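Local coordinates for general Secretion Pathway Protein (Vibrio vulnificus, PDB 4G54) that forms a periplasmic part of the EpsAB fusion protein of the type II secretion system and probably binds peptidoglycan, at residues P133-L138 and R237-A242; Q152-A157 and A197-M202. All blocks are in the same frame, centred on the assembly; numbering follows the deposited sequence.

Contact 1 of 2, residues P133-L138 and R237-A242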
ATOM      1  N   PRO A 133       8.189   7.151   1.583  1.00 15.28           N
ATOM      2  CA  PRO A 133       8.997   8.261   2.085  1.00 15.82           C
ATOM      3  C   PRO A 133      10.342   8.450   1.417  1.00 16.19           C
ATOM      4  O   PRO A 133      10.903   9.559   1.517  1.00 19.17           O
ATOM      5  CB  PRO A 133       9.203   7.889   3.536  1.00 17.42           C
ATOM      6  CG  PRO A 133       9.201   6.366   3.604  1.00 17.92           C
ATOM      7  CD  PRO A 133       8.005   6.138   2.619  1.00 15.82           C
ATOM      8  N   LEU A 134      10.828   7.405   0.702  1.00 16.36           N
ATOM      9  CA  LEU A 134      12.161   7.482   0.088  1.00 15.82           C
ATOM     10  C   LEU A 134      12.035   7.604  -1.409  1.00 16.11           C
ATOM     11  O   LEU A 134      11.582   6.650  -2.093  1.00 17.61           O
ATOM     12  CB  LEU A 134      13.050   6.277   0.433  1.00 16.02           C
ATOM     13  CG  LEU A 134      13.111   5.988   1.922  1.00 15.90           C
ATOM     14  CD1 LEU A 134      14.132   4.760   2.181  1.00 17.55           C
ATOM     15  CD2 LEU A 134      13.711   7.258   2.635  1.00 19.03           C
ATOM     16  N   ARG A 135      12.303   8.792  -1.911  1.00 16.72           N
ATOM     17  CA  ARG A 135      11.998   9.064  -3.329  1.00 17.39           C
ATOM     18  C   ARG A 135      13.231   9.544  -4.051  1.00 16.04           C
ATOM     19  O   ARG A 135      13.101  10.004  -5.201  1.00 17.57           O
ATOM     20  CB  ARG A 135      10.967  10.219  -3.439  1.00 20.04           C
ATOM     21  CG  ARG A 135       9.642   9.870  -2.713  1.00 25.67           C
ATOM     22  CD  ARG A 135       8.568   9.646  -3.616  1.00 28.16           C
ATOM     23  NE  ARG A 135       7.299   9.460  -2.886  1.00 22.20           N
ATOM     24  CZ  ARG A 135       6.160   9.954  -3.282  1.00 21.92           C
ATOM     25  NH1 ARG A 135       6.123  10.711  -4.395  1.00 23.79           N
ATOM     26  NH2 ARG A 135       5.022   9.654  -2.580  1.00 19.57           N
ATOM     27  N   GLU A 136      14.394   9.475  -3.388  1.00 15.23           N
ATOM     28  CA  GLU A 136      15.672   9.834  -4.027  1.00 15.46           C
ATOM     29  C   GLU A 136      16.732   8.752  -3.829  1.00 15.93           C
ATOM     30  O   GLU A 136      16.712   8.010  -2.803  1.00 15.98           O
ATOM     31  CB  GLU A 136      16.219  11.127  -3.400  1.00 17.09           C
ATOM     32  CG  GLU A 136      15.260  12.228  -3.733  1.00 22.45           C
ATOM     33  CD  GLU A 136      15.642  13.583  -3.141  1.00 32.55           C
ATOM     34  OE1 GLU A 136      16.812  14.001  -3.216  1.00 38.18           O
ATOM     35  OE2 GLU A 136      14.694  14.325  -2.745  1.00 36.32           O
ATOM     36  N   THR A 137      17.673   8.665  -4.777  1.00 14.86           N
ATOM     37  CA  THR A 137      18.631   7.596  -4.658  1.00 14.38           C
ATOM     38  C   THR A 137      19.531   7.714  -3.454  1.00 14.68           C
ATOM     39  O   THR A 137      20.058   8.811  -3.185  1.00 16.84           O
ATOM     40  CB  THR A 137      19.465   7.596  -5.968  1.00 14.80           C
ATOM     41  OG1 THR A 137      18.542   7.269  -7.029  1.00 16.57           O
ATOM     42  CG2 THR A 137      20.576   6.592  -5.922  1.00 15.47           C
ATOM     43  N   LEU A 138      19.679   6.556  -2.780  1.00 15.28           N
ATOM     44  CA  LEU A 138      20.585   6.493  -1.609  1.00 14.39           C
ATOM     45  C   LEU A 138      21.779   5.576  -1.956  1.00 16.00           C
ATOM     46  O   LEU A 138      21.582   4.495  -2.545  1.00 15.39           O
ATOM     47  CB  LEU A 138      19.790   5.940  -0.412  1.00 17.33           C
ATOM     48  CG  LEU A 138      18.542   6.853  -0.103  1.00 15.18           C
ATOM     49  CD1 LEU A 138      17.870   6.118   0.986  1.00 16.57           C
ATOM     50  CD2 LEU A 138      18.881   8.272   0.435  1.00 19.84           C
ATOM     51  N   ARG A 237       3.622  14.813   5.724  1.00 26.34           N
ATOM     52  CA  ARG A 237       3.929  15.564   4.524  1.00 26.20           C
ATOM     53  C   ARG A 237       5.347  16.143   4.473  1.00 25.76           C
ATOM     54  O   ARG A 237       5.572  17.120   3.832  1.00 28.22           O
ATOM     55  CB  ARG A 237       2.872  16.609   4.291  1.00 28.66           C
ATOM     56  CG  ARG A 237       1.484  16.018   4.129  1.00 26.27           C
ATOM     57  CD  ARG A 237       0.481  17.087   4.015  1.00 23.25           C
ATOM     58  NE  ARG A 237      -0.875  16.717   4.381  1.00 22.36           N
ATOM     59  CZ  ARG A 237      -1.699  16.131   3.496  1.00 23.25           C
ATOM     60  NH1 ARG A 237      -1.297  15.913   2.231  1.00 23.30           N
ATOM     61  NH2 ARG A 237      -2.919  15.786   3.843  1.00 23.31           N
ATOM     62  N   THR A 238       6.278  15.466   5.148  1.00 25.78           N
ATOM     63  CA  THR A 238       7.675  15.803   4.998  1.00 24.74           C
ATOM     64  C   THR A 238       8.343  14.433   4.739  1.00 24.72           C
ATOM     65  O   THR A 238       7.823  13.376   5.196  1.00 26.28           O
ATOM     66  CB  THR A 238       8.288  16.469   6.293  1.00 27.50           C
ATOM     67  OG1 THR A 238       8.079  15.530   7.323  1.00 32.50           O
ATOM     68  CG2 THR A 238       7.563  17.741   6.614  1.00 30.74           C
ATOM     69  N   TYR A 239       9.435  14.508   3.980  1.00 24.80           N
ATOM     70  CA  TYR A 239      10.265  13.321   3.618  1.00 25.93           C
ATOM     71  C   TYR A 239      11.525  13.338   4.491  1.00 25.16           C
ATOM     72  O   TYR A 239      12.058  14.431   4.750  1.00 26.78           O
ATOM     73  CB  TYR A 239      10.729  13.507   2.154  1.00 27.28           C
ATOM     74  CG  TYR A 239       9.655  13.309   1.139  1.00 34.72           C
ATOM     75  CD1 TYR A 239       9.078  12.037   0.950  1.00 36.32           C
ATOM     76  CD2 TYR A 239       9.229  14.390   0.314  1.00 39.22           C
ATOM     77  CE1 TYR A 239       8.091  11.802  -0.009  1.00 34.69           C
ATOM     78  CE2 TYR A 239       8.191  14.159  -0.697  1.00 39.59           C
ATOM     79  CZ  TYR A 239       7.623  12.844  -0.825  1.00 35.86           C
ATOM     80  OH  TYR A 239       6.574  12.571  -1.736  1.00 35.28           O
ATOM     81  N   PRO A 240      12.097  12.179   4.823  1.00 23.10           N
ATOM     82  CA  PRO A 240      13.376  12.156   5.592  1.00 25.46           C
ATOM     83  C   PRO A 240      14.530  12.552   4.706  1.00 27.03           C
ATOM     84  O   PRO A 240      14.531  12.136   3.488  1.00 26.59           O
ATOM     85  CB  PRO A 240      13.511  10.724   6.075  1.00 26.16           C
ATOM     86  CG  PRO A 240      12.627   9.901   5.146  1.00 25.03           C
ATOM     87  CD  PRO A 240      11.530  10.835   4.596  1.00 22.71           C
ATOM     88  N   LEU A 241      15.509  13.283   5.243  1.00 28.58           N
ATOM     89  CA  LEU A 241      16.556  13.658   4.266  1.00 30.13           C
ATOM     90  C   LEU A 241      17.735  12.766   4.360  1.00 28.16           C
ATOM     91  O   LEU A 241      17.938  12.075   5.346  1.00 25.95           O
ATOM     92  CB  LEU A 241      17.026  15.080   4.393  1.00 33.63           C
ATOM     93  CG  LEU A 241      15.957  16.079   3.967  1.00 38.73           C
ATOM     94  CD1 LEU A 241      16.355  17.304   4.786  1.00 40.82           C
ATOM     95  CD2 LEU A 241      15.858  16.344   2.452  1.00 42.72           C
ATOM     96  N   ALA A 242      18.531  12.752   3.295  1.00 29.27           N
ATOM     97  CA  ALA A 242      19.874  12.309   3.406  1.00 29.58           C
ATOM     98  C   ALA A 242      20.838  13.245   2.704  1.00 32.50           C
ATOM     99  O   ALA A 242      20.452  14.029   1.797  1.00 33.82           O
ATOM    100  CB  ALA A 242      20.128  10.860   2.951  1.00 33.23           C
TER

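Contact 2 of 2, residues Q152-A157 and A197-M202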
ATOM      1  N   GLN A 152      15.451   0.386   8.333  1.00 16.91           N
ATOM      2  CA  GLN A 152      14.304  -0.220   8.940  1.00 18.37           C
ATOM      3  C   GLN A 152      13.465  -0.970   7.906  1.00 16.17           C
ATOM      4  O   GLN A 152      12.964  -2.097   8.222  1.00 17.83           O
ATOM      5  CB  GLN A 152      13.419   0.877   9.604  1.00 19.67           C
ATOM      6  CG  GLN A 152      14.201   1.477  10.788  1.00 22.33           C
ATOM      7  CD  GLN A 152      14.331   0.507  12.020  1.00 38.61           C
ATOM      8  OE1 GLN A 152      13.506  -0.420  12.217  1.00 43.30           O
ATOM      9  NE2 GLN A 152      15.403   0.727  12.860  1.00 42.40           N
ATOM     10  N   LEU A 153      13.286  -0.392   6.696  1.00 16.98           N
ATOM     11  CA  LEU A 153      12.429  -1.067   5.677  1.00 15.51           C
ATOM     12  C   LEU A 153      13.116  -2.342   5.194  1.00 16.06           C
ATOM     13  O   LEU A 153      12.487  -3.368   4.966  1.00 15.40           O
ATOM     14  CB  LEU A 153      12.267  -0.079   4.472  1.00 14.84           C
ATOM     15  CG  LEU A 153      11.340   1.056   4.774  1.00 16.16           C
ATOM     16  CD1 LEU A 153      11.396   2.076   3.587  1.00 20.21           C
ATOM     17  CD2 LEU A 153       9.908   0.560   4.951  1.00 22.59           C
ATOM     18  N   LEU A 154      14.458  -2.281   5.061  1.00 15.95           N
ATOM     19  CA  LEU A 154      15.146  -3.521   4.551  1.00 16.83           C
ATOM     20  C   LEU A 154      15.025  -4.614   5.573  1.00 15.78           C
ATOM     21  O   LEU A 154      14.803  -5.778   5.184  1.00 17.51           O
ATOM     22  CB  LEU A 154      16.659  -3.298   4.341  1.00 16.88           C
ATOM     23  CG  LEU A 154      16.954  -2.574   3.099  1.00 16.78           C
ATOM     24  CD1 LEU A 154      18.458  -2.109   3.141  1.00 18.67           C
ATOM     25  CD2 LEU A 154      16.751  -3.608   1.872  1.00 19.80           C
ATOM     26  N   ALA A 155      15.148  -4.316   6.870  1.00 18.02           N
ATOM     27  CA  ALA A 155      14.983  -5.359   7.902  1.00 18.45           C
ATOM     28  C   ALA A 155      13.572  -5.922   7.878  1.00 18.42           C
ATOM     29  O   ALA A 155      13.361  -7.131   8.017  1.00 19.27           O
ATOM     30  CB  ALA A 155      15.339  -4.771   9.290  1.00 20.02           C
ATOM     31  N   LYS A 156      12.600  -5.054   7.575  1.00 17.17           N
ATOM     32  CA  LYS A 156      11.238  -5.560   7.533  1.00 19.84           C
ATOM     33  C   LYS A 156      11.048  -6.502   6.303  1.00 18.84           C
ATOM     34  O   LYS A 156      10.337  -7.559   6.398  1.00 21.29           O
ATOM     35  CB  LYS A 156      10.242  -4.368   7.427  1.00 20.65           C
ATOM     36  CG  LYS A 156       8.774  -4.775   7.498  1.00 33.84           C
ATOM     37  CD  LYS A 156       8.207  -4.743   8.944  1.00 45.93           C
ATOM     38  CE  LYS A 156       7.515  -3.400   9.286  1.00 47.51           C
ATOM     39  NZ  LYS A 156       5.996  -3.321   9.211  1.00 49.66           N
ATOM     40  N   ALA A 157      11.572  -6.140   5.135  1.00 15.15           N
ATOM     41  CA  ALA A 157      11.415  -6.942   3.977  1.00 15.09           C
ATOM     42  C   ALA A 157      12.157  -8.258   4.065  1.00 17.02           C
ATOM     43  O   ALA A 157      11.604  -9.317   3.683  1.00 19.05           O
ATOM     44  CB  ALA A 157      11.894  -6.183   2.793  1.00 16.51           C
ATOM     45  N   ALA A 197      11.559   1.556  -5.157  1.00 14.78           N
ATOM     46  CA  ALA A 197      10.156   1.417  -5.490  1.00 14.58           C
ATOM     47  C   ALA A 197       9.673   0.028  -5.084  1.00 15.25           C
ATOM     48  O   ALA A 197       8.576  -0.036  -4.500  1.00 15.29           O
ATOM     49  CB  ALA A 197       9.892   1.654  -6.982  1.00 16.83           C
ATOM     50  N   ARG A 198      10.461  -1.005  -5.380  1.00 14.00           N
ATOM     51  CA  ARG A 198      10.026  -2.325  -4.961  1.00 14.17           C
ATOM     52  C   ARG A 198       9.978  -2.466  -3.459  1.00 14.68           C
ATOM     53  O   ARG A 198       9.002  -3.004  -2.949  1.00 15.16           O
ATOM     54  CB  ARG A 198      11.020  -3.308  -5.535  1.00 14.48           C
ATOM     55  CG  ARG A 198      10.721  -4.844  -5.255  1.00 15.54           C
ATOM     56  CD  ARG A 198       9.417  -5.304  -5.990  1.00 18.91           C
ATOM     57  NE  ARG A 198       9.698  -5.283  -7.439  1.00 20.73           N
ATOM     58  CZ  ARG A 198      10.443  -6.151  -8.137  1.00 23.81           C
ATOM     59  NH1 ARG A 198      10.724  -5.952  -9.444  1.00 30.91           N
ATOM     60  NH2 ARG A 198      10.990  -7.227  -7.584  1.00 21.70           N
ATOM     61  N   LEU A 199      11.017  -1.955  -2.749  1.00 12.20           N
ATOM     62  CA  LEU A 199      11.066  -2.111  -1.296  1.00 12.45           C
ATOM     63  C   LEU A 199       9.831  -1.468  -0.642  1.00 13.72           C
ATOM     64  O   LEU A 199       9.161  -2.083   0.221  1.00 14.52           O
ATOM     65  CB  LEU A 199      12.341  -1.403  -0.774  1.00 13.80           C
ATOM     66  CG  LEU A 199      12.455  -1.459   0.734  1.00 14.36           C
ATOM     67  CD1 LEU A 199      12.630  -2.925   1.252  1.00 15.29           C
ATOM     68  CD2 LEU A 199      13.734  -0.681   1.059  1.00 14.98           C
ATOM     69  N   GLN A 200       9.491  -0.237  -1.113  1.00 14.43           N
ATOM     70  CA  GLN A 200       8.439   0.470  -0.380  1.00 15.51           C
ATOM     71  C   GLN A 200       7.050   0.052  -0.845  1.00 15.81           C
ATOM     72  O   GLN A 200       6.054   0.186  -0.087  1.00 16.62           O
ATOM     73  CB  GLN A 200       8.632   1.983  -0.602  1.00 14.94           C
ATOM     74  CG  GLN A 200       9.827   2.402   0.291  1.00 14.22           C
ATOM     75  CD  GLN A 200      10.234   3.830  -0.128  1.00 17.87           C
ATOM     76  OE1 GLN A 200       9.938   4.773   0.587  1.00 18.27           O
ATOM     77  NE2 GLN A 200      10.833   3.999  -1.312  1.00 17.39           N
ATOM     78  N   HIS A 201       6.899  -0.536  -2.053  1.00 14.96           N
ATOM     79  CA  HIS A 201       5.589  -1.093  -2.363  1.00 17.07           C
ATOM     80  C   HIS A 201       5.373  -2.388  -1.567  1.00 17.70           C
ATOM     81  O   HIS A 201       4.231  -2.711  -1.229  1.00 18.46           O
ATOM     82  CB  HIS A 201       5.513  -1.295  -3.890  1.00 19.31           C
ATOM     83  CG  HIS A 201       4.169  -1.798  -4.335  1.00 18.43           C
ATOM     84  ND1 HIS A 201       3.081  -1.005  -4.631  1.00 23.05           N
ATOM     85  CD2 HIS A 201       3.768  -3.090  -4.482  1.00 16.95           C
ATOM     86  CE1 HIS A 201       2.048  -1.787  -4.953  1.00 17.10           C
ATOM     87  NE2 HIS A 201       2.429  -3.049  -4.841  1.00 22.16           N
ATOM     88  N   MET A 202       6.456  -3.112  -1.197  1.00 15.25           N
ATOM     89  CA  MET A 202       6.264  -4.400  -0.476  1.00 17.90           C
ATOM     90  C   MET A 202       6.033  -4.202   1.007  1.00 18.54           C
ATOM     91  O   MET A 202       5.208  -4.933   1.631  1.00 19.45           O
ATOM     92  CB  MET A 202       7.561  -5.236  -0.692  1.00 18.70           C
ATOM     93  CG  MET A 202       7.818  -5.831  -2.085  1.00 24.67           C
ATOM     94  SD  MET A 202       9.438  -6.679  -2.015  1.00 24.70           S
ATOM     95  CE  MET A 202       9.083  -7.881  -0.710  1.00 25.10           C
TER

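Contact 1 of 2, residues P133-L138 and R237-A242
P133 and P240 meet at the close-packed centre of this contact between two loops. The carbonyl oxygen of P133 reaches both P240 and Y239, 3.4 Å from P240 CD and 3.1 Å from Y239 CD1, approaching the tyrosine ring obliquely, while P133 CA lies at the ring edge in its plane. The P133 ring adds a contact of CB with P240 CD. Next along the chain, L134 crosses the P240 side chain at about a right angle and brings CD2 to 3.8 Å from P240 CG; L138 CD2 rests on A242 CB at 3.8 Å. No hydrogen bond joins the two segments. The more exposed side is formed by R135 and Y239. The R135 chain bends at chi2 (-110°), and Y239 OH sits above the guanidinium plane, over its centre and 3.1 Å from R135 CZ, with guanidinium and ring planes 63° apart. At these angles no hydrogen bond forms between the hydroxyl and the guanidinium nitrogens, which donate instead to M132 O, S56 OG and I59 O, fixing the group's position. Inward, L134 packs on A146 and L150 of helix 145-158 and on L196 of helix 193-202, and P240 and A242 cover the start of helix 145-158.

Contact 2 of 2, residues Q152-A157 and A197-M202
The flat carboxamide of Q200 lies beyond the part of that side chain that touches L153: it is the aliphatic CG that meets L153 CD1, at 3.7 Å, the two side chains running obliquely past each other. The amide has its polar partners outside the two segments, OE1 accepting the backbone N-H of L134 and NE2 donating to L196 O one turn back. The H201 ring, on the same helix, makes edge-to-face contacts with H77 and W130. Between the helices the contact is apolar and centres on L199. Its CG stands anti to the backbone N (chi1 178°), toward helix 145-158. The CD2 methyl lies 3.8 Å from L153 CB and the CD1 methyl 3.7 Å from A157 CB, one turn further along that helix. CD1 also lies 3.7 Å from L153 O, a carbonyl already engaged by the N-H of A157 within its own helix. Helices 145-158, 170-182 and 193-202 form a three-helix arrangement consistent with the putative peptidoglycan-binding domain, and the two segments cross here at 66° with their axes 9.9 Å apart. L154 reaches L199 more distantly, CD2 to CD1 at 4.2 Å, and both leucines also pack on F179 of helix 170-182.

Overall arrangement
Contact 2 is the buried one, a helix-on-helix leucine interface inside the putative peptidoglycan-binding domain, whereas contact 1 is partly buried, its centre about 17 Å from the centre of the chain, and joins two irregular loops. Both are without hydrogen bonds across their segments, yet they differ in chemistry: contact 2 is almost wholly aliphatic, while contact 1 combines proline and leucine packing and a proline carbonyl with a tyrosine and an arginine at its more exposed side. Their centres lie about 14 Å apart, and contact 2 is nested within the loop that contact 1 closes. The two helices that form contact 2 also pack against contact 1, and L134 CD1 reaches L153 CD1 at 4.1 Å.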